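Local atomic coordinates of 11S globulin (Wrightia tinctoria, PDB entry 5WXU), a protein that probably serves as a seed storage protein, a hexameric nutrient reservoir of the cupin class, and binds the plant hormone auxin. Residues Ile104-Gly109 and His152-Gly157; His85-Arg90 and Leu178-Ile183. All blocks are in the same frame, centred on the assembly; numbering follows the deposited sequence.

Interaction 1 (Ile104-Gly109 and His152-Gly157)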
ATOM      1  N   ILE B 104      14.836  21.460   6.869  1.00 17.58           N
ATOM      2  CA  ILE B 104      15.671  22.476   7.582  1.00 18.08           C
ATOM      3  C   ILE B 104      17.008  21.853   7.904  1.00 16.61           C
ATOM      4  O   ILE B 104      17.058  20.807   8.532  1.00 19.00           O
ATOM      5  CB  ILE B 104      14.977  22.916   8.855  1.00 18.89           C
ATOM      6  CG1 ILE B 104      13.641  23.554   8.535  1.00 20.32           C
ATOM      7  CG2 ILE B 104      15.845  23.996   9.582  1.00 20.51           C
ATOM      8  CD1 ILE B 104      12.755  23.877   9.694  1.00 23.98           C
ATOM      9  N   ILE B 105      18.113  22.447   7.449  1.00 16.87           N
ATOM     10  CA  ILE B 105      19.467  21.992   7.772  1.00 16.69           C
ATOM     11  C   ILE B 105      20.000  22.899   8.869  1.00 16.87           C
ATOM     12  O   ILE B 105      20.001  24.110   8.721  1.00 16.51           O
ATOM     13  CB  ILE B 105      20.373  22.071   6.560  1.00 20.71           C
ATOM     14  CG1 ILE B 105      19.898  21.078   5.512  1.00 22.08           C
ATOM     15  CG2 ILE B 105      21.819  21.763   6.947  1.00 22.27           C
ATOM     16  CD1 ILE B 105      20.275  21.575   4.168  1.00 25.77           C
ATOM     17  N   VAL B 106      20.360  22.321   9.980  1.00 16.85           N
ATOM     18  CA  VAL B 106      20.980  23.090  11.062  1.00 16.95           C
ATOM     19  C   VAL B 106      22.453  23.193  10.739  1.00 19.38           C
ATOM     20  O   VAL B 106      23.247  22.260  10.989  1.00 18.49           O
ATOM     21  CB  VAL B 106      20.732  22.502  12.443  1.00 18.62           C
ATOM     22  CG1 VAL B 106      21.325  23.484  13.499  1.00 19.29           C
ATOM     23  CG2 VAL B 106      19.229  22.242  12.639  1.00 20.91           C
ATOM     24  N   VAL B 107      22.831  24.385  10.264  1.00 18.77           N
ATOM     25  CA  VAL B 107      24.177  24.666   9.727  1.00 19.45           C
ATOM     26  C   VAL B 107      25.169  24.946  10.851  1.00 20.92           C
ATOM     27  O   VAL B 107      26.344  24.559  10.781  1.00 20.73           O
ATOM     28  CB  VAL B 107      24.100  25.873   8.752  1.00 23.63           C
ATOM     29  CG1 VAL B 107      25.491  26.319   8.335  1.00 24.23           C
ATOM     30  CG2 VAL B 107      23.373  25.480   7.487  1.00 24.24           C
ATOM     31  N   GLN B 108      24.663  25.545  11.920  1.00 18.88           N
ATOM     32  CA  GLN B 108      25.438  25.886  13.103  1.00 24.44           C
ATOM     33  C   GLN B 108      24.520  26.076  14.289  1.00 21.47           C
ATOM     34  O   GLN B 108      23.432  26.580  14.135  1.00 23.22           O
ATOM     35  CB  GLN B 108      26.189  27.190  12.843  1.00 23.81           C
ATOM     36  CG  GLN B 108      26.838  27.842  14.057  1.00 27.18           C
ATOM     37  CD  GLN B 108      27.475  29.196  13.698  1.00 30.19           C
ATOM     38  OE1 GLN B 108      28.363  29.242  12.838  1.00 33.89           O
ATOM     39  NE2 GLN B 108      27.046  30.291  14.366  1.00 26.18           N
ATOM     40  N   GLY B 109      24.989  25.714  15.472  1.00 19.45           N
ATOM     41  CA  GLY B 109      24.329  26.036  16.686  1.00 18.71           C
ATOM     42  C   GLY B 109      23.517  24.903  17.203  1.00 20.85           C
ATOM     43  O   GLY B 109      23.618  23.779  16.692  1.00 22.27           O
ATOM     44  N   HIS B 152      11.737  19.447  20.392  1.00 20.01           N
ATOM     45  CA  HIS B 152      12.854  18.751  19.778  1.00 21.17           C
ATOM     46  C   HIS B 152      14.120  19.522  20.013  1.00 22.70           C
ATOM     47  O   HIS B 152      14.126  20.718  19.844  1.00 21.59           O
ATOM     48  CB  HIS B 152      12.602  18.563  18.350  1.00 21.57           C
ATOM     49  CG  HIS B 152      11.348  17.808  18.043  1.00 23.45           C
ATOM     50  ND1 HIS B 152      11.329  16.453  17.833  1.00 25.87           N
ATOM     51  CD2 HIS B 152      10.059  18.225  17.930  1.00 23.88           C
ATOM     52  CE1 HIS B 152      10.080  16.067  17.585  1.00 24.62           C
ATOM     53  NE2 HIS B 152       9.293  17.113  17.682  1.00 23.11           N
ATOM     54  N   PHE B 153      15.199  18.805  20.346  1.00 22.04           N
ATOM     55  CA  PHE B 153      16.444  19.466  20.642  1.00 22.61           C
ATOM     56  C   PHE B 153      17.276  19.297  19.405  1.00 20.60           C
ATOM     57  O   PHE B 153      17.700  18.188  19.054  1.00 23.23           O
ATOM     58  CB  PHE B 153      17.050  18.874  21.905  1.00 28.29           C
ATOM     59  CG  PHE B 153      16.154  19.025  23.072  1.00 33.81           C
ATOM     60  CD1 PHE B 153      15.123  18.114  23.301  1.00 39.18           C
ATOM     61  CD2 PHE B 153      16.233  20.140  23.865  1.00 40.56           C
ATOM     62  CE1 PHE B 153      14.244  18.284  24.349  1.00 42.60           C
ATOM     63  CE2 PHE B 153      15.355  20.318  24.925  1.00 40.66           C
ATOM     64  CZ  PHE B 153      14.366  19.399  25.166  1.00 42.97           C
ATOM     65  N   ILE B 154      17.537  20.399  18.746  1.00 18.43           N
ATOM     66  CA  ILE B 154      18.206  20.405  17.447  1.00 19.33           C
ATOM     67  C   ILE B 154      19.653  20.879  17.589  1.00 20.58           C
ATOM     68  O   ILE B 154      20.011  21.640  18.521  1.00 19.96           O
ATOM     69  CB  ILE B 154      17.432  21.191  16.369  1.00 20.90           C
ATOM     70  CG1 ILE B 154      17.344  22.684  16.744  1.00 20.39           C
ATOM     71  CG2 ILE B 154      16.081  20.527  16.123  1.00 19.58           C
ATOM     72  CD1 ILE B 154      16.847  23.618  15.677  1.00 20.14           C
ATOM     73  N   ARG B 155      20.491  20.388  16.695  1.00 19.29           N
ATOM     74  CA  ARG B 155      21.936  20.762  16.740  1.00 22.95           C
ATOM     75  C   ARG B 155      22.511  20.656  15.387  1.00 21.68           C
ATOM     76  O   ARG B 155      21.905  20.052  14.503  1.00 18.19           O
ATOM     77  CB  ARG B 155      22.695  19.854  17.737  1.00 24.44           C
ATOM     78  CG  ARG B 155      22.812  18.388  17.306  1.00 27.09           C
ATOM     79  CD  ARG B 155      23.371  17.500  18.422  1.00 32.25           C
ATOM     80  NE  ARG B 155      23.165  16.076  18.045  1.00 37.62           N
ATOM     81  CZ  ARG B 155      24.024  15.287  17.384  1.00 39.30           C
ATOM     82  NH1 ARG B 155      25.235  15.713  16.991  1.00 38.61           N
ATOM     83  NH2 ARG B 155      23.653  14.044  17.083  1.00 38.97           N
ATOM     84  N   GLN B 156      23.710  21.228  15.224  1.00 20.14           N
ATOM     85  CA  GLN B 156      24.399  21.249  13.982  1.00 19.62           C
ATOM     86  C   GLN B 156      24.448  19.832  13.353  1.00 18.77           C
ATOM     87  O   GLN B 156      24.803  18.843  14.051  1.00 20.71           O
ATOM     88  CB  GLN B 156      25.851  21.795  14.157  1.00 22.26           C
ATOM     89  CG  GLN B 156      26.629  21.869  12.842  1.00 22.62           C
ATOM     90  CD  GLN B 156      28.078  22.405  12.993  1.00 29.78           C
ATOM     91  OE1 GLN B 156      28.530  22.625  14.084  1.00 33.32           O
ATOM     92  NE2 GLN B 156      28.811  22.459  11.894  1.00 34.85           N
ATOM     93  N   GLY B 157      24.076  19.773  12.069  1.00 18.51           N
ATOM     94  CA  GLY B 157      24.067  18.530  11.318  1.00 17.26           C
ATOM     95  C   GLY B 157      22.658  17.916  11.189  1.00 18.86           C
ATOM     96  O   GLY B 157      22.459  17.016  10.368  1.00 17.76           O
TER
HETATM   97  O   HOH W   1      27.762  23.304   8.751  1.00 28.71           O
HETATM   98  O   HOH W   2      27.646  24.503  15.762  1.00 32.17           O

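Interaction 2 (His85-Arg90 and Leu178-Ile183). With PO4 (phosphate ion), chain N.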
ATOM      1  N   HIS B  85      18.011  31.397   7.893  1.00 17.98           N
ATOM      2  CA  HIS B  85      17.679  32.163   9.090  1.00 19.40           C
ATOM      3  C   HIS B  85      18.844  32.149  10.041  1.00 21.04           C
ATOM      4  O   HIS B  85      19.482  31.141  10.219  1.00 21.11           O
ATOM      5  CB  HIS B  85      16.453  31.607   9.800  1.00 20.82           C
ATOM      6  CG  HIS B  85      15.193  31.670   9.024  1.00 20.36           C
ATOM      7  ND1 HIS B  85      14.515  32.849   8.721  1.00 19.52           N
ATOM      8  CD2 HIS B  85      14.437  30.658   8.486  1.00 23.71           C
ATOM      9  CE1 HIS B  85      13.406  32.555   8.055  1.00 27.16           C
ATOM     10  NE2 HIS B  85      13.339  31.230   7.893  1.00 23.21           N
ATOM     11  N   VAL B  86      19.104  33.306  10.693  1.00 17.73           N
ATOM     12  CA  VAL B  86      20.207  33.411  11.584  1.00 20.48           C
ATOM     13  C   VAL B  86      19.600  33.946  12.855  1.00 21.10           C
ATOM     14  O   VAL B  86      19.038  35.034  12.831  1.00 23.82           O
ATOM     15  CB  VAL B  86      21.324  34.300  11.016  1.00 22.76           C
ATOM     16  CG1 VAL B  86      22.394  34.506  12.090  1.00 24.31           C
ATOM     17  CG2 VAL B  86      21.933  33.643   9.778  1.00 22.81           C
ATOM     18  N   ILE B  87      19.583  33.145  13.912  1.00 21.41           N
ATOM     19  CA  ILE B  87      18.872  33.464  15.128  1.00 22.36           C
ATOM     20  C   ILE B  87      19.930  33.740  16.194  1.00 22.09           C
ATOM     21  O   ILE B  87      20.644  32.854  16.565  1.00 23.01           O
ATOM     22  CB  ILE B  87      17.958  32.309  15.585  1.00 22.18           C
ATOM     23  CG1 ILE B  87      16.912  31.931  14.474  1.00 23.43           C
ATOM     24  CG2 ILE B  87      17.190  32.617  16.850  1.00 21.06           C
ATOM     25  CD1 ILE B  87      16.257  30.583  14.704  1.00 22.84           C
ATOM     26  N   GLU B  88      19.925  34.941  16.744  1.00 24.23           N
ATOM     27  CA  GLU B  88      20.831  35.280  17.850  1.00 23.96           C
ATOM     28  C   GLU B  88      20.644  34.484  19.082  1.00 21.55           C
ATOM     29  O   GLU B  88      19.607  33.882  19.318  1.00 22.51           O
ATOM     30  CB  GLU B  88      20.677  36.763  18.215  1.00 28.74           C
ATOM     31  CG  GLU B  88      21.173  37.661  17.111  1.00 34.34           C
ATOM     32  CD  GLU B  88      20.846  39.150  17.350  1.00 44.69           C
ATOM     33  OE1 GLU B  88      20.628  39.571  18.528  1.00 43.66           O
ATOM     34  OE2 GLU B  88      20.780  39.909  16.342  1.00 57.03           O
ATOM     35  N   ASN B  89      21.625  34.550  19.974  1.00 23.45           N
ATOM     36  CA  ASN B  89      21.466  34.014  21.327  1.00 24.43           C
ATOM     37  C   ASN B  89      20.191  34.533  22.013  1.00 23.14           C
ATOM     38  O   ASN B  89      19.879  35.656  21.887  1.00 25.13           O
ATOM     39  CB  ASN B  89      22.702  34.397  22.192  1.00 25.97           C
ATOM     40  CG  ASN B  89      22.472  34.170  23.689  1.00 30.21           C
ATOM     41  OD1 ASN B  89      22.225  35.149  24.446  1.00 35.22           O
ATOM     42  ND2 ASN B  89      22.483  32.908  24.126  1.00 31.57           N
ATOM     43  N   ARG B  90      19.476  33.640  22.686  1.00 25.57           N
ATOM     44  CA  ARG B  90      18.197  33.857  23.317  1.00 28.01           C
ATOM     45  C   ARG B  90      17.104  34.384  22.365  1.00 25.48           C
ATOM     46  O   ARG B  90      16.089  34.885  22.824  1.00 25.23           O
ATOM     47  CB  ARG B  90      18.385  34.696  24.558  1.00 33.34           C
ATOM     48  CG  ARG B  90      19.142  33.947  25.648  1.00 36.97           C
ATOM     49  CD  ARG B  90      19.289  34.733  26.944  1.00 42.85           C
ATOM     50  NE  ARG B  90      19.958  33.883  27.931  1.00 51.23           N
ATOM     51  CZ  ARG B  90      20.122  34.174  29.219  1.00 58.23           C
ATOM     52  NH1 ARG B  90      19.675  35.329  29.728  1.00 61.33           N
ATOM     53  NH2 ARG B  90      20.742  33.291  30.005  1.00 57.45           N
ATOM     54  N   LEU B 178      22.303  30.421  15.911  1.00 18.95           N
ATOM     55  CA  LEU B 178      21.665  29.226  15.336  1.00 20.10           C
ATOM     56  C   LEU B 178      21.361  29.532  13.902  1.00 19.65           C
ATOM     57  O   LEU B 178      20.672  30.499  13.631  1.00 21.11           O
ATOM     58  CB  LEU B 178      20.442  28.949  16.108  1.00 19.19           C
ATOM     59  CG  LEU B 178      19.537  27.787  15.643  1.00 18.68           C
ATOM     60  CD1 LEU B 178      20.276  26.481  15.757  1.00 18.85           C
ATOM     61  CD2 LEU B 178      18.299  27.720  16.511  1.00 16.19           C
ATOM     62  N   VAL B 179      21.879  28.760  12.941  1.00 19.69           N
ATOM     63  CA  VAL B 179      21.789  29.135  11.526  1.00 19.20           C
ATOM     64  C   VAL B 179      21.019  27.950  10.897  1.00 18.11           C
ATOM     65  O   VAL B 179      21.471  26.810  11.027  1.00 17.69           O
ATOM     66  CB  VAL B 179      23.151  29.304  10.853  1.00 21.85           C
ATOM     67  CG1 VAL B 179      23.011  29.459   9.369  1.00 19.18           C
ATOM     68  CG2 VAL B 179      23.878  30.500  11.487  1.00 22.46           C
ATOM     69  N   LEU B 180      19.839  28.288  10.389  1.00 17.30           N
ATOM     70  CA  LEU B 180      18.968  27.335   9.675  1.00 18.78           C
ATOM     71  C   LEU B 180      18.869  27.610   8.164  1.00 19.79           C
ATOM     72  O   LEU B 180      18.486  28.702   7.725  1.00 21.80           O
ATOM     73  CB  LEU B 180      17.592  27.377  10.308  1.00 17.95           C
ATOM     74  CG  LEU B 180      17.466  27.244  11.834  1.00 17.62           C
ATOM     75  CD1 LEU B 180      16.016  27.413  12.214  1.00 19.88           C
ATOM     76  CD2 LEU B 180      18.119  25.972  12.415  1.00 17.76           C
ATOM     77  N   LEU B 181      19.158  26.607   7.341  1.00 18.12           N
ATOM     78  CA  LEU B 181      18.991  26.691   5.932  1.00 18.66           C
ATOM     79  C   LEU B 181      17.698  25.883   5.646  1.00 21.28           C
ATOM     80  O   LEU B 181      17.697  24.697   5.903  1.00 20.56           O
ATOM     81  CB  LEU B 181      20.097  26.043   5.173  1.00 22.70           C
ATOM     82  CG  LEU B 181      19.892  26.143   3.644  1.00 26.95           C
ATOM     83  CD1 LEU B 181      20.515  27.447   3.223  1.00 31.57           C
ATOM     84  CD2 LEU B 181      20.405  24.948   2.871  1.00 32.70           C
ATOM     85  N   VAL B 182      16.683  26.559   5.121  1.00 19.52           N
ATOM     86  CA  VAL B 182      15.308  26.027   4.893  1.00 18.08           C
ATOM     87  C   VAL B 182      15.087  25.969   3.388  1.00 19.14           C
ATOM     88  O   VAL B 182      15.149  26.996   2.664  1.00 18.13           O
ATOM     89  CB  VAL B 182      14.234  26.880   5.506  1.00 20.43           C
ATOM     90  CG1 VAL B 182      12.890  26.180   5.360  1.00 19.75           C
ATOM     91  CG2 VAL B 182      14.506  27.195   6.986  1.00 21.00           C
ATOM     92  N   ILE B 183      14.807  24.759   2.912  1.00 15.82           N
ATOM     93  CA  ILE B 183      14.455  24.514   1.536  1.00 16.42           C
ATOM     94  C   ILE B 183      12.980  24.144   1.559  1.00 16.62           C
ATOM     95  O   ILE B 183      12.564  23.097   2.097  1.00 16.55           O
ATOM     96  CB  ILE B 183      15.261  23.412   0.895  1.00 17.20           C
ATOM     97  CG1 ILE B 183      16.756  23.635   1.000  1.00 18.46           C
ATOM     98  CG2 ILE B 183      14.900  23.285  -0.585  1.00 18.44           C
ATOM     99  CD1 ILE B 183      17.255  25.001   0.569  1.00 19.86           C
TER
HETATM  100  P   PO4 N 501       9.441  29.642   7.800  1.00 44.29           P
HETATM  101  O1  PO4 N 501       7.987  30.321   7.941  1.00 26.75           O
HETATM  102  O2  PO4 N 501       9.991  28.714   8.871  1.00 45.13           O
HETATM  103  O3  PO4 N 501       9.331  28.565   6.713  1.00 48.11           O
HETATM  104  O4  PO4 N 501      10.532  30.507   7.166  1.00 35.10           O

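Interaction 1 (Ile104-Gly109 and His152-Gly157)
Gln156 has CG anti to its backbone N (chi1 -179°) and a fully extended chain beyond it, so the side chain runs alongside the end of strand 102-108, where Val107 and Gln108 leave regular pairing. Gln156 CG lies 3.4 Å from Val107 O. The amide NE2 is equally near that oxygen but badly angled for a bond; a water takes over, donating to Val107 O and weakly accepting from NE2. At the other amide atom, Gln156 OE1 receives a hydrogen bond of 2.7 Å from a second water, which itself accepts from Gly109 N. A long side chain with both donor and acceptor suits this place, since it reaches two backbone groups through water. Val106, with CG1 anti to its N, sets CB 3.4 Å from Arg155 O, while Val106 CG2 meets Ile154 CD1 at 4.1 Å, the two side chains crossing at about a right angle; compact branched groups fill this inner side together with Leu180 and Ile160. The backbone closes the contact with a nearly straight bond of 2.8 Å from Gly157 N to Val106 O, in the carbonyl plane, and a weak one from Gln156 N to Gly109 O. Gly109 and Gly157 both have positive phi, 99° and 101°, where a CB would collide with the preceding carbonyl oxygen. Val107 and Gln108 together stand opposite the single residue Val179, a classic beta bulge. The chain changes sheets twice here, side by side and in opposite senses, at Gly109 and around Gln156-Gly157, as at the strand turns of a cupin beta-barrel.

Interaction 2 (His85-Arg90 and Leu178-Ile183)
From CB, which lies 4.1 Å from Leu180 O, the His85 side chain leaves with CG anti to the carbonyl carbon (chi1 -64°), which carries the ring along the neighbouring strand as far as Val182. His85 CD2 touches Val182 CG2 at 3.8 Å, the methyl sitting at the ring edge. ND1 is hydrogen-bonded to Ser65 OG. His85 CE1 lies 3.6 Å from O4 of a phosphate, and His85 NE2 donates to the same O4 at 3.0 Å; this ion, also held by His168 and Arg199, probably came from the crystallisation liquor. Histidine suits the place because its flat ring offers one nitrogen to Ser65 and the other to the anion, which fixes its rotation. An alanine here removes the ring with these contacts, and would probably leave the phosphate site less well ordered. The backbone pairing is antiparallel, between strands 80-87 and 178-185 of a cupin barrel sheet: His85 with Leu180 and Ile87 with Leu178 form hydrogen-bonded pairs, each with two reciprocal bonds, and Val86 with Val179 is the non-hydrogen-bonded pair between them. On the face shared with His85, Ile87 CD1 touches Leu178 CD2 and Leu180 CD1, both at 4.0 Å; branched aliphatic chains suit this buried, apolar face. On the other face, Val86 and Val179 lie side by side, their CG2 methyls 4.1 Å apart.

How the interactions relate
The centres of the two contacts are about 9 Å apart, and both belong to the first cupin domain of the chain. Strands come in the order 80-87, 102-108, 146-155, 178-185, so interaction 1 is formed by segments that lie between those of interaction 2. In the antiparallel sheet, strand 178-185 sits between 80-87 and 102-108, and its two edges thus serve different partners: Ile105 N with Leu181 O and Val107 N with Val179 O are probable hydrogen bonds joining the contacts. With 80-87 on one edge and 102-108 on the other, strand 178-185 ties early, middle and late parts of the domain into one barrel wall.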